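Local coordinates for protein aminoglycoside phosphotransferase (PDB 4PDY) that probably acts as a kinase-like phosphotransferase that moves a phosphate group onto a small-molecule substrate, at residues 152-157 with 201-206; 196-201 with 341-346; 209-214 with 289-294; 298-303 with 337-342; 326-329 with 334-337. All blocks are in the same frame, centred on the assembly; numbering follows the deposited sequence.

Interaction 1 of 5, residues 152-157 with 201-206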
# COMPACT_ATOMS: atom_id res chain seq x y z
N ASP A 152 -15.17 0.30 -6.53
CA ASP A 152 -14.78 -0.66 -5.50
C ASP A 152 -15.56 -1.96 -5.63
O ASP A 152 -16.79 -2.00 -5.44
CB ASP A 152 -14.96 -0.07 -4.11
N ASP A 153 -14.84 -3.03 -5.97
CA ASP A 153 -15.40 -4.36 -6.07
C ASP A 153 -14.34 -5.38 -5.62
O ASP A 153 -13.73 -6.08 -6.43
CB ASP A 153 -15.84 -4.62 -7.51
CG ASP A 153 -16.34 -6.04 -7.72
OD1 ASP A 153 -16.76 -6.67 -6.72
OD2 ASP A 153 -16.29 -6.52 -8.88
N VAL A 154 -14.12 -5.43 -4.31
CA VAL A 154 -13.08 -6.30 -3.76
C VAL A 154 -13.44 -7.78 -3.97
O VAL A 154 -12.57 -8.58 -4.29
CB VAL A 154 -12.74 -5.95 -2.28
CG1 VAL A 154 -13.87 -6.31 -1.33
CG2 VAL A 154 -11.46 -6.65 -1.84
N PHE A 155 -14.71 -8.16 -3.81
CA PHE A 155 -15.09 -9.55 -4.08
C PHE A 155 -14.71 -9.96 -5.51
O PHE A 155 -14.10 -11.00 -5.72
CB PHE A 155 -16.59 -9.81 -3.84
CG PHE A 155 -17.02 -11.19 -4.27
CD1 PHE A 155 -16.82 -12.28 -3.43
CD2 PHE A 155 -17.60 -11.41 -5.51
CE1 PHE A 155 -17.21 -13.55 -3.81
CE2 PHE A 155 -17.95 -12.68 -5.91
CZ PHE A 155 -17.76 -13.76 -5.06
N GLY A 156 -15.08 -9.15 -6.49
CA GLY A 156 -14.85 -9.50 -7.90
C GLY A 156 -13.37 -9.62 -8.21
O GLY A 156 -12.96 -10.47 -8.99
N LEU A 157 -12.57 -8.76 -7.59
CA LEU A 157 -11.12 -8.80 -7.77
C LEU A 157 -10.55 -10.14 -7.31
O LEU A 157 -9.82 -10.81 -8.04
CB LEU A 157 -10.50 -7.65 -6.99
CG LEU A 157 -8.98 -7.52 -6.97
CD1 LEU A 157 -8.44 -7.06 -8.32
CD2 LEU A 157 -8.60 -6.52 -5.88
N ALA A 201 -15.72 -16.92 0.85
CA ALA A 201 -16.88 -17.10 1.75
C ALA A 201 -17.01 -15.92 2.72
O ALA A 201 -18.11 -15.43 3.00
CB ALA A 201 -16.78 -18.42 2.52
N LEU A 202 -15.87 -15.43 3.22
CA LEU A 202 -15.91 -14.27 4.10
C LEU A 202 -16.39 -13.02 3.39
O LEU A 202 -17.18 -12.25 3.93
CB LEU A 202 -14.55 -13.99 4.75
CG LEU A 202 -14.19 -14.88 5.93
CD1 LEU A 202 -12.72 -14.72 6.25
CD2 LEU A 202 -15.04 -14.54 7.15
N PHE A 203 -15.94 -12.82 2.16
CA PHE A 203 -16.42 -11.69 1.36
C PHE A 203 -17.93 -11.73 1.09
O PHE A 203 -18.53 -10.69 0.89
CB PHE A 203 -15.66 -11.58 0.03
CG PHE A 203 -14.26 -11.01 0.14
CD1 PHE A 203 -14.04 -9.71 0.61
CD2 PHE A 203 -13.19 -11.76 -0.26
CE1 PHE A 203 -12.75 -9.19 0.69
CE2 PHE A 203 -11.90 -11.25 -0.18
CZ PHE A 203 -11.69 -9.97 0.29
N GLU A 204 -18.51 -12.94 1.09
CA GLU A 204 -19.96 -13.16 0.89
C GLU A 204 -20.78 -13.08 2.17
O GLU A 204 -22.01 -13.10 2.12
CB GLU A 204 -20.16 -14.51 0.19
CG GLU A 204 -19.58 -14.51 -1.21
CD GLU A 204 -19.76 -15.82 -1.95
OE1 GLU A 204 -19.92 -16.87 -1.29
OE2 GLU A 204 -19.74 -15.80 -3.20
N ASP A 205 -20.13 -12.94 3.32
CA ASP A 205 -20.82 -12.82 4.59
C ASP A 205 -21.46 -11.44 4.72
O ASP A 205 -20.85 -10.41 4.41
CB ASP A 205 -19.88 -13.08 5.78
CG ASP A 205 -19.53 -14.57 5.96
OD1 ASP A 205 -20.32 -15.44 5.49
OD2 ASP A 205 -18.48 -14.87 6.58
N ARG A 206 -22.69 -11.43 5.21
CA ARG A 206 -23.46 -10.20 5.24
C ARG A 206 -22.83 -9.10 6.12
O ARG A 206 -22.91 -7.91 5.81
CB ARG A 206 -24.91 -10.54 5.65
CG ARG A 206 -25.04 -11.16 7.04
CD ARG A 206 -26.18 -12.17 7.13
NE ARG A 206 -26.77 -12.23 8.47
CZ ARG A 206 -27.50 -11.27 9.04
NH1 ARG A 206 -27.75 -10.12 8.40
NH2 ARG A 206 -27.98 -11.45 10.27
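Val154 and Phe203 meet with their side chains crossing at about a right angle. Both methyls of the valine reach the same ring carbon: CG1 lies 3.7 Å from Phe203 CE1, and CG2 lies 3.8 Å from that CE1. CG2 is anti to the backbone N, CG1 between that N and the carbonyl carbon (chi1 70°). Phe155 presents the edge of its ring instead, CD1 meeting Phe203 CB at 3.7 Å with that carbon in the ring plane. The contact joins the first turn of helix 154-173 to the end of helix 189-203, in the helical C-terminal lobe of the kinase-like fold; Asp153 N-caps the former, Gly156 N donating to Asp153 OD1 (3.0 Å). Glu204 lies further along the Phe155 ring, its carboxylate turned only 24° from the ring plane. Glu204 OE2 is 3.4 Å from Phe155 CZ, and Glu204 CG is 3.6 Å from Phe155 CE1. A serine at Phe155 would probably deprive Phe203 CB and Glu204 CG of the ring they pack on and open a gap between the helices. The Phe203 ring also meets Phe158, their planes about 20° apart, and touches Ala297 and Ile298 of helix 289-300.

Interaction 2 of 5, residues 196-201 with 341-346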
# COMPACT_ATOMS: atom_id res chain seq x y z
N ALA A 196 -8.40 -19.79 -0.57
CA ALA A 196 -9.19 -18.97 -1.49
C ALA A 196 -10.69 -19.13 -1.21
O ALA A 196 -11.42 -18.14 -1.19
CB ALA A 196 -8.89 -19.33 -2.94
N ALA A 197 -11.14 -20.37 -1.01
CA ALA A 197 -12.55 -20.63 -0.72
C ALA A 197 -12.99 -19.97 0.59
O ALA A 197 -14.06 -19.38 0.65
CB ALA A 197 -12.81 -22.13 -0.69
N GLU A 198 -12.14 -20.03 1.62
CA GLU A 198 -12.47 -19.42 2.91
C GLU A 198 -12.53 -17.91 2.78
O GLU A 198 -13.40 -17.27 3.36
CB GLU A 198 -11.47 -19.82 4.00
CG GLU A 198 -11.57 -21.30 4.38
CD GLU A 198 -10.55 -21.74 5.41
OE1 GLU A 198 -9.81 -20.88 5.92
OE2 GLU A 198 -10.48 -22.94 5.74
N SER A 199 -11.61 -17.34 1.99
CA SER A 199 -11.62 -15.90 1.76
C SER A 199 -12.89 -15.42 1.04
O SER A 199 -13.56 -14.49 1.48
CB SER A 199 -10.38 -15.49 0.95
OG SER A 199 -10.48 -14.15 0.50
N LEU A 200 -13.22 -16.08 -0.07
CA LEU A 200 -14.40 -15.69 -0.83
C LEU A 200 -15.67 -15.89 0.00
O LEU A 200 -16.56 -15.06 -0.08
CB LEU A 200 -14.48 -16.45 -2.15
CG LEU A 200 -13.34 -16.16 -3.14
CD1 LEU A 200 -13.47 -17.07 -4.36
CD2 LEU A 200 -13.35 -14.71 -3.58
N ALA A 201 -15.72 -16.92 0.85
CA ALA A 201 -16.88 -17.10 1.75
C ALA A 201 -17.01 -15.92 2.72
O ALA A 201 -18.11 -15.43 3.00
CB ALA A 201 -16.78 -18.42 2.52
N SER A 341 -5.39 -18.18 15.02
CA SER A 341 -5.48 -17.47 16.29
C SER A 341 -6.26 -16.16 16.14
O SER A 341 -7.03 -15.79 17.03
CB SER A 341 -4.10 -17.21 16.90
OG SER A 341 -3.27 -16.53 15.98
N LEU A 342 -6.07 -15.45 15.02
CA LEU A 342 -6.82 -14.22 14.78
C LEU A 342 -8.33 -14.51 14.66
O LEU A 342 -9.15 -13.79 15.21
CB LEU A 342 -6.33 -13.47 13.54
CG LEU A 342 -7.10 -12.21 13.13
CD1 LEU A 342 -7.10 -11.18 14.24
CD2 LEU A 342 -6.52 -11.65 11.83
N ARG A 343 -8.67 -15.57 13.95
CA ARG A 343 -10.08 -15.98 13.83
C ARG A 343 -10.70 -16.25 15.19
O ARG A 343 -11.82 -15.82 15.47
CB ARG A 343 -10.14 -17.22 12.96
CG ARG A 343 -11.54 -17.78 12.81
CD ARG A 343 -11.63 -18.77 11.65
NE ARG A 343 -10.60 -19.80 11.72
CZ ARG A 343 -10.17 -20.53 10.70
NH1 ARG A 343 -9.19 -21.41 10.90
NH2 ARG A 343 -10.68 -20.38 9.49
N GLN A 344 -9.96 -16.93 16.06
CA GLN A 344 -10.43 -17.17 17.41
C GLN A 344 -10.59 -15.85 18.16
O GLN A 344 -11.59 -15.66 18.87
CB GLN A 344 -9.51 -18.14 18.15
CG GLN A 344 -9.61 -19.56 17.62
CD GLN A 344 -8.64 -20.51 18.30
OE1 GLN A 344 -7.91 -20.13 19.22
NE2 GLN A 344 -8.64 -21.76 17.86
N GLN A 345 -9.59 -14.95 18.03
CA GLN A 345 -9.64 -13.64 18.70
C GLN A 345 -10.92 -12.88 18.31
O GLN A 345 -11.59 -12.29 19.16
CB GLN A 345 -8.40 -12.80 18.36
CG GLN A 345 -8.29 -11.48 19.11
CD GLN A 345 -8.00 -11.64 20.59
OE1 GLN A 345 -7.66 -12.72 21.06
NE2 GLN A 345 -8.13 -10.56 21.34
N VAL A 346 -11.25 -12.90 17.02
CA VAL A 346 -12.38 -12.15 16.51
C VAL A 346 -13.71 -12.70 17.05
O VAL A 346 -14.68 -11.96 17.23
CB VAL A 346 -12.31 -12.11 14.98
CG1 VAL A 346 -13.55 -11.48 14.38
CG2 VAL A 346 -11.09 -11.31 14.55
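Glu198 and Arg343 reach toward each other from helices 189-203 and 319-347, whose nearest CA atoms in this contact, those of these two residues, are 11.7 Å apart. Two helices of the C-terminal helical lobe are thus linked at its surface by side-chain ends alone. Glu198 starts with its CB directed at the opposite helix. CG is anti to the carbonyl carbon (chi1 -69°), and the chain stays extended through CD, which carries the carboxylate well clear of its own backbone. CB, CG and CD have no partner on 341-346; that is left to OE1. Here Arg343 NH2 stands 3.7 Å from Glu198 OE1, a long salt bridge and not a hydrogen bond. Arg343 comes to meet it on a chain that runs out from its helix and then bends at chi3 (51°), which turns the guanidinium toward the glutamate. Between the two helices lies Arg300: its NE forms a second, weak ion pair with Glu198 OE1, and its NH1 is close to Arg343 NH2. One carboxylate oxygen therefore faces two guanidinium groups, which probably favours its charged form and offsets the closeness of the like charges. On the inner faces of the two helices, Ser199 OG bonds to Ala297 O and Val346 packs on Tyr292 and Glu296. At the bridge itself the carboxylate and guanidinium planes are 60° apart, and Glu198 OE1 approaches the Arg343 group at its edge, near its plane.

Interaction 3 of 5, residues 209-214 with 289-294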
# COMPACT_ATOMS: atom_id res chain seq x y z
N ILE A 209 -19.94 -7.39 4.07
CA ILE A 209 -20.56 -6.50 3.11
C ILE A 209 -21.15 -5.25 3.78
O ILE A 209 -21.03 -4.14 3.27
CB ILE A 209 -21.65 -7.28 2.34
CG1 ILE A 209 -20.98 -8.34 1.46
CG2 ILE A 209 -22.52 -6.32 1.51
CD1 ILE A 209 -21.90 -9.46 0.99
N ALA A 210 -21.82 -5.43 4.91
CA ALA A 210 -22.38 -4.30 5.64
C ALA A 210 -21.29 -3.31 6.07
O ALA A 210 -21.49 -2.10 5.98
CB ALA A 210 -23.16 -4.79 6.86
N TYR A 211 -20.16 -3.84 6.51
CA TYR A 211 -19.01 -2.98 6.83
C TYR A 211 -18.52 -2.16 5.62
O TYR A 211 -18.33 -0.94 5.71
CB TYR A 211 -17.88 -3.82 7.42
CG TYR A 211 -16.58 -3.06 7.42
CD1 TYR A 211 -16.30 -2.12 8.40
CD2 TYR A 211 -15.65 -3.25 6.40
CE1 TYR A 211 -15.11 -1.38 8.36
CE2 TYR A 211 -14.48 -2.52 6.37
CZ TYR A 211 -14.24 -1.59 7.33
OH TYR A 211 -13.05 -0.90 7.30
N LEU A 212 -18.34 -2.84 4.49
CA LEU A 212 -17.80 -2.20 3.30
C LEU A 212 -18.75 -1.12 2.82
O LEU A 212 -18.34 -0.02 2.48
CB LEU A 212 -17.50 -3.23 2.21
CG LEU A 212 -16.41 -4.26 2.57
CD1 LEU A 212 -16.39 -5.39 1.56
CD2 LEU A 212 -15.04 -3.61 2.63
N GLU A 213 -20.04 -1.42 2.83
CA GLU A 213 -21.03 -0.45 2.39
C GLU A 213 -21.14 0.75 3.33
O GLU A 213 -21.29 1.90 2.86
CB GLU A 213 -22.39 -1.11 2.24
CG GLU A 213 -22.43 -2.16 1.14
CD GLU A 213 -23.75 -2.92 1.09
OE1 GLU A 213 -24.49 -2.96 2.11
OE2 GLU A 213 -24.05 -3.50 0.03
N ALA A 214 -21.08 0.51 4.63
CA ALA A 214 -21.10 1.59 5.61
C ALA A 214 -19.89 2.51 5.43
O ALA A 214 -20.02 3.73 5.49
CB ALA A 214 -21.13 1.04 7.01
N LYS A 289 -16.22 -5.82 14.98
CA LYS A 289 -16.03 -7.20 14.54
C LYS A 289 -16.06 -7.32 13.01
O LYS A 289 -15.25 -8.07 12.44
CB LYS A 289 -17.11 -8.08 15.15
CG LYS A 289 -16.94 -9.57 14.91
CD LYS A 289 -17.94 -10.38 15.73
CE LYS A 289 -17.75 -11.86 15.47
NZ LYS A 289 -18.74 -12.68 16.20
N SER A 290 -17.00 -6.63 12.36
CA SER A 290 -17.14 -6.75 10.92
C SER A 290 -15.91 -6.22 10.18
O SER A 290 -15.61 -6.68 9.09
CB SER A 290 -18.41 -6.05 10.41
OG SER A 290 -18.47 -4.67 10.75
N GLU A 291 -15.23 -5.22 10.75
CA GLU A 291 -13.99 -4.69 10.14
C GLU A 291 -12.89 -5.72 10.26
O GLU A 291 -12.12 -5.93 9.31
CB GLU A 291 -13.59 -3.35 10.75
CG GLU A 291 -12.34 -2.73 10.13
CD GLU A 291 -12.21 -1.28 10.53
OE1 GLU A 291 -12.20 -1.02 11.73
OE2 GLU A 291 -12.07 -0.41 9.64
N TYR A 292 -12.77 -6.34 11.43
CA TYR A 292 -11.81 -7.45 11.57
C TYR A 292 -12.09 -8.50 10.52
O TYR A 292 -11.19 -9.08 9.94
CB TYR A 292 -11.89 -8.09 12.94
CG TYR A 292 -11.11 -7.43 14.04
CD1 TYR A 292 -9.71 -7.51 14.04
CD2 TYR A 292 -11.73 -6.76 15.08
CE1 TYR A 292 -8.97 -6.95 15.06
CE2 TYR A 292 -10.99 -6.19 16.10
CZ TYR A 292 -9.60 -6.28 16.08
OH TYR A 292 -8.80 -5.72 17.06
N ARG A 293 -13.37 -8.83 10.33
CA ARG A 293 -13.71 -9.91 9.39
C ARG A 293 -13.38 -9.55 7.94
O ARG A 293 -12.95 -10.41 7.18
CB ARG A 293 -15.17 -10.33 9.55
CG ARG A 293 -15.48 -10.73 10.97
CD ARG A 293 -16.01 -12.12 11.12
NE ARG A 293 -17.18 -12.36 10.30
CZ ARG A 293 -17.51 -13.54 9.80
NH1 ARG A 293 -18.59 -13.64 9.04
NH2 ARG A 293 -16.77 -14.62 10.04
N ALA A 294 -13.59 -8.29 7.57
CA ALA A 294 -13.17 -7.82 6.25
C ALA A 294 -11.65 -7.95 6.06
O ALA A 294 -11.18 -8.38 5.02
CB ALA A 294 -13.60 -6.39 6.02
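Tyr211 and Glu291 are joined at the polar end by a short hydrogen bond, Tyr211 OH donating to Glu291 OE2 at 2.6 Å. The hydroxyl arrives on the anti side of the carboxylate, 22° out of its plane. The same OH is engaged a second time, with Ala253 N at the start of helix 252-266, while Glu291 OE1 forms a salt bridge with Arg252 NH2. This charged partner probably keeps the carboxylate ionised and so a strong acceptor for the phenol. A CH-pi contact comes next: Glu291 CA sits over the face of the Tyr211 ring, 3.9 Å from its centroid and only 12° off the ring normal. From there the glutamate chain, with CG anti to the backbone N and extended beyond, crosses the ring obliquely toward the hydroxyl; its CB lies 3.5 Å from Tyr211 CE1. Backbone and side chain of one residue thus hold one face and the hydroxyl end of the tyrosine. Two van der Waals contacts add to this. Ala294 CB, one helical turn past Ser290, touches Tyr211 CD2 at 3.8 Å, and Ser290 OG is 3.5 Å from Tyr211 CB. Segments 209-214 and 289-294, of helices 206-218 and 289-300, cross at -100°, with 8.8 Å between their axes. Helix 252-266 packs against both helices through Arg252, Ala253 and Met256, and helix 319-347 meets helix 289-300 through Val346, which touches Lys289, Tyr292 and Arg293.

Interaction 4 of 5, residues 298-303 with 337-342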
# COMPACT_ATOMS: atom_id res chain seq x y z
N ILE A 298 -9.44 -10.51 3.38
CA ILE A 298 -8.35 -10.11 2.52
C ILE A 298 -7.10 -10.94 2.84
O ILE A 298 -6.47 -11.50 1.93
CB ILE A 298 -8.07 -8.60 2.65
CG1 ILE A 298 -9.23 -7.78 2.11
CG2 ILE A 298 -6.80 -8.21 1.89
CD1 ILE A 298 -9.29 -6.38 2.65
N LEU A 299 -6.70 -11.00 4.11
CA LEU A 299 -5.51 -11.75 4.49
C LEU A 299 -5.56 -13.24 4.22
O LEU A 299 -4.53 -13.86 3.91
CB LEU A 299 -5.20 -11.61 5.95
CG LEU A 299 -4.78 -10.26 6.44
CD1 LEU A 299 -4.50 -10.32 7.93
CD2 LEU A 299 -3.54 -9.83 5.67
N ARG A 300 -6.75 -13.83 4.32
CA ARG A 300 -6.87 -15.26 4.11
C ARG A 300 -6.59 -15.64 2.66
O ARG A 300 -6.12 -16.74 2.39
CB ARG A 300 -8.29 -15.71 4.50
CG ARG A 300 -8.66 -17.16 4.21
CD ARG A 300 -7.78 -18.19 4.86
NE ARG A 300 -7.99 -18.26 6.30
CZ ARG A 300 -7.35 -19.09 7.11
NH1 ARG A 300 -7.65 -19.09 8.40
NH2 ARG A 300 -6.43 -19.94 6.64
N PHE A 301 -6.90 -14.75 1.73
CA PHE A 301 -6.69 -15.07 0.31
C PHE A 301 -5.19 -15.29 0.06
O PHE A 301 -4.38 -14.49 0.55
CB PHE A 301 -7.14 -13.96 -0.61
CG PHE A 301 -7.24 -14.40 -2.02
CD1 PHE A 301 -8.41 -14.99 -2.51
CD2 PHE A 301 -6.14 -14.29 -2.86
CE1 PHE A 301 -8.48 -15.42 -3.82
CE2 PHE A 301 -6.20 -14.73 -4.16
CZ PHE A 301 -7.37 -15.30 -4.65
N PRO A 302 -4.81 -16.32 -0.71
CA PRO A 302 -3.40 -16.58 -1.03
C PRO A 302 -2.87 -15.64 -2.13
O PRO A 302 -2.60 -16.05 -3.27
CB PRO A 302 -3.39 -18.05 -1.44
CG PRO A 302 -4.73 -18.24 -2.09
CD PRO A 302 -5.69 -17.36 -1.32
N TYR A 303 -2.77 -14.38 -1.77
CA TYR A 303 -2.42 -13.32 -2.69
C TYR A 303 -1.03 -13.49 -3.29
O TYR A 303 -0.85 -13.32 -4.48
CB TYR A 303 -2.46 -11.98 -1.94
CG TYR A 303 -1.96 -10.82 -2.74
CD1 TYR A 303 -2.73 -10.22 -3.75
CD2 TYR A 303 -0.69 -10.30 -2.49
CE1 TYR A 303 -2.24 -9.16 -4.48
CE2 TYR A 303 -0.20 -9.23 -3.21
CZ TYR A 303 -0.97 -8.65 -4.19
OH TYR A 303 -0.41 -7.60 -4.88
N ALA A 337 -1.22 -20.71 11.31
CA ALA A 337 -1.35 -20.58 12.76
C ALA A 337 -1.78 -19.17 13.18
O ALA A 337 -2.59 -18.97 14.07
CB ALA A 337 -0.04 -20.93 13.45
N PHE A 338 -1.21 -18.18 12.52
CA PHE A 338 -1.56 -16.81 12.81
C PHE A 338 -3.01 -16.52 12.47
O PHE A 338 -3.74 -15.92 13.26
CB PHE A 338 -0.68 -15.78 12.11
CG PHE A 338 -1.22 -14.40 12.28
CD1 PHE A 338 -1.06 -13.72 13.48
CD2 PHE A 338 -2.03 -13.84 11.30
CE1 PHE A 338 -1.68 -12.49 13.67
CE2 PHE A 338 -2.62 -12.61 11.48
CZ PHE A 338 -2.44 -11.93 12.66
N LEU A 339 -3.42 -16.94 11.27
CA LEU A 339 -4.78 -16.68 10.83
C LEU A 339 -5.78 -17.42 11.70
O LEU A 339 -6.85 -16.90 11.95
CB LEU A 339 -4.98 -17.00 9.36
CG LEU A 339 -4.14 -16.13 8.40
CD1 LEU A 339 -4.20 -16.72 7.00
CD2 LEU A 339 -4.62 -14.69 8.41
N ALA A 340 -5.40 -18.60 12.19
CA ALA A 340 -6.24 -19.37 13.10
C ALA A 340 -6.47 -18.68 14.43
O ALA A 340 -7.58 -18.60 14.94
CB ALA A 340 -5.63 -20.74 13.32
N SER A 341 -5.39 -18.18 15.02
CA SER A 341 -5.48 -17.47 16.29
C SER A 341 -6.26 -16.16 16.14
O SER A 341 -7.03 -15.79 17.03
CB SER A 341 -4.10 -17.21 16.90
OG SER A 341 -3.27 -16.53 15.98
N LEU A 342 -6.07 -15.45 15.02
CA LEU A 342 -6.82 -14.22 14.78
C LEU A 342 -8.33 -14.51 14.66
O LEU A 342 -9.15 -13.79 15.21
CB LEU A 342 -6.33 -13.47 13.54
CG LEU A 342 -7.10 -12.21 13.13
CD1 LEU A 342 -7.10 -11.18 14.24
CD2 LEU A 342 -6.52 -11.65 11.83
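Leu339 is wedged between Leu299 and the flat end of Arg300. Its CB lies 3.5 Å above the plane of the Arg300 guanidinium, offset toward the rim, and the closest pair there is Leu339 CB with Arg300 NH1 at 3.5 Å. One methyl, Leu339 CD1, follows the same group and comes within 3.9 Å of Arg300 NH2. The other, CD2, turns to the apolar neighbour and stands 4.0 Å from Leu299 CB. The guanidinium reaches this place because the arginine chain folds at both chi2 (59°) and chi3 (71°), so that a charged group lies flat against a leucine. Its polar edge is used elsewhere: Arg300 NH2 forms a salt bridge with Asp195 OD1, which probably restrains the rotation of the group. A step further out the backbone leaves helix 289-300, and Pro302 forms the centre of an inverse gamma turn, closed by a weak bond of 2.8 Å from Tyr303 N to Phe301 O. This turn leads directly into helix 303-315. Around the contact, Phe301 packs on helices 154-173 and 189-203, while Ile298 and Leu299 touch helix 252-266. On the other side of the contact, helix 319-347 sends Phe338 onto Leu264 of helix 252-266 and Ala274 of helix 271-284, and Leu342 onto Phe278 of the latter.

Interaction 5 of 5, residues 326-329 with 334-337. With SCN (thiocyanate ion), chain C.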
# COMPACT_ATOMS: atom_id res chain seq x y z
N GLN A 326 9.06 -20.38 -2.67
CA GLN A 326 9.75 -21.18 -1.66
C GLN A 326 9.59 -20.56 -0.28
O GLN A 326 9.30 -21.26 0.71
CB GLN A 326 11.24 -21.34 -1.97
CG GLN A 326 11.53 -22.30 -3.11
CD GLN A 326 12.95 -22.25 -3.62
OE1 GLN A 326 13.64 -21.23 -3.49
NE2 GLN A 326 13.41 -23.34 -4.18
N GLN A 327 9.76 -19.24 -0.19
CA GLN A 327 9.58 -18.56 1.08
C GLN A 327 8.14 -18.67 1.58
O GLN A 327 7.92 -18.83 2.77
CB GLN A 327 10.00 -17.09 1.01
CG GLN A 327 9.65 -16.31 2.29
CD GLN A 327 10.47 -15.06 2.50
OE1 GLN A 327 11.69 -15.06 2.30
NE2 GLN A 327 9.82 -13.99 2.96
N TYR A 328 7.17 -18.58 0.67
CA TYR A 328 5.77 -18.73 1.08
C TYR A 328 5.56 -20.14 1.66
O TYR A 328 4.91 -20.30 2.69
CB TYR A 328 4.85 -18.52 -0.11
CG TYR A 328 3.37 -18.53 0.27
CD1 TYR A 328 2.74 -17.36 0.68
CD2 TYR A 328 2.63 -19.69 0.24
CE1 TYR A 328 1.41 -17.35 1.04
CE2 TYR A 328 1.30 -19.68 0.58
CZ TYR A 328 0.70 -18.51 0.98
OH TYR A 328 -0.63 -18.47 1.33
N ALA A 329 6.11 -21.15 1.02
CA ALA A 329 5.98 -22.52 1.49
C ALA A 329 6.61 -22.70 2.87
O ALA A 329 6.04 -23.34 3.75
CB ALA A 329 6.60 -23.48 0.50
N LYS A 334 3.21 -21.27 9.71
CA LYS A 334 3.15 -20.10 10.59
C LYS A 334 2.02 -19.14 10.20
O LYS A 334 1.34 -18.59 11.06
CB LYS A 334 4.49 -19.35 10.62
CG LYS A 334 5.53 -19.99 11.51
CD LYS A 334 5.18 -19.87 12.98
CE LYS A 334 5.48 -18.49 13.52
NZ LYS A 334 5.34 -18.47 15.00
N ARG A 335 1.83 -18.96 8.90
CA ARG A 335 0.73 -18.13 8.39
C ARG A 335 -0.63 -18.73 8.79
O ARG A 335 -1.52 -18.01 9.27
CB ARG A 335 0.85 -18.00 6.87
CG ARG A 335 -0.32 -17.29 6.21
CD ARG A 335 -0.09 -17.11 4.72
NE ARG A 335 -1.23 -16.51 4.04
CZ ARG A 335 -2.34 -17.18 3.69
NH1 ARG A 335 -2.45 -18.48 3.94
NH2 ARG A 335 -3.33 -16.54 3.09
N GLN A 336 -0.79 -20.04 8.59
CA GLN A 336 -2.01 -20.74 9.00
C GLN A 336 -2.27 -20.55 10.49
O GLN A 336 -3.38 -20.25 10.90
CB GLN A 336 -1.92 -22.24 8.69
CG GLN A 336 -2.00 -22.58 7.21
CD GLN A 336 -3.31 -22.15 6.58
OE1 GLN A 336 -4.38 -22.46 7.10
NE2 GLN A 336 -3.23 -21.47 5.46
N ALA A 337 -1.22 -20.71 11.31
CA ALA A 337 -1.35 -20.58 12.76
C ALA A 337 -1.78 -19.17 13.18
O ALA A 337 -2.59 -18.97 14.07
CB ALA A 337 -0.04 -20.93 13.45
S SCN C . -0.54 -14.26 0.65
C SCN C . -0.53 -13.85 2.01
N SCN C . -0.51 -13.54 3.06
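Two turns of the long C-terminal helix 319-347 bring Tyr328 and Arg335, seven residues apart, together along one face. Tyr328 OH stands over the centre of the Arg335 guanidinium, 3.1 Å above its plane, with the ring and guanidinium planes 45° apart. Although Tyr328 OH is only 3.2 Å from Arg335 NH1, the angle is poor and the pair is not hydrogen-bonded. The N-H groups point elsewhere, along the plane. Arg335 NE gives a weak hydrogen bond to the nitrogen of a thiocyanate ion, Arg335 NE to SCN N 3.2 Å at 163°, and this anion probably came from the crystallisation liquor. Its sulfur rests 3.7 Å from Tyr328 CE1. Arg335 NH1 forms its main polar link, a salt bridge with Asp195 OD2, and NH2 makes weak bonds to the carbonyls of Leu299 and Arg300. An extended chain from CG to NE carries the guanidinium out to these partners. A leucine in place of Arg335 would probably leave Asp195 without this charged mate and the anion without this weak N-H donor. Tyr328 also packs on Pro302 and Leu304. The arrangement is an i to i+7 side-chain pair on a single helix, here beside a bound thiocyanate.

How the interactions relate
Following the chain, helix 154-173 is met first, and interaction 1 closes a largely helical loop of 43 residues onto helix 189-203. Interaction 2 begins on that helix before interaction 1 has closed, so the two cross; they share Ala201, and interaction 2 returns only at helix 319-347. Within its span fall interaction 3, between helices 206-218 and 289-300, and interaction 5, a short step within helix 319-347. Interaction 4 starts where helix 289-300 ends and finishes on the same part of 319-347 as interaction 2. A salt bridge from Asp205 to Arg293 joins interactions 1 and 3, and Arg300 connects interactions 2, 4 and 5. Interactions 2 and 4 tie helix 319-347 to helices 189-203 and 289-300.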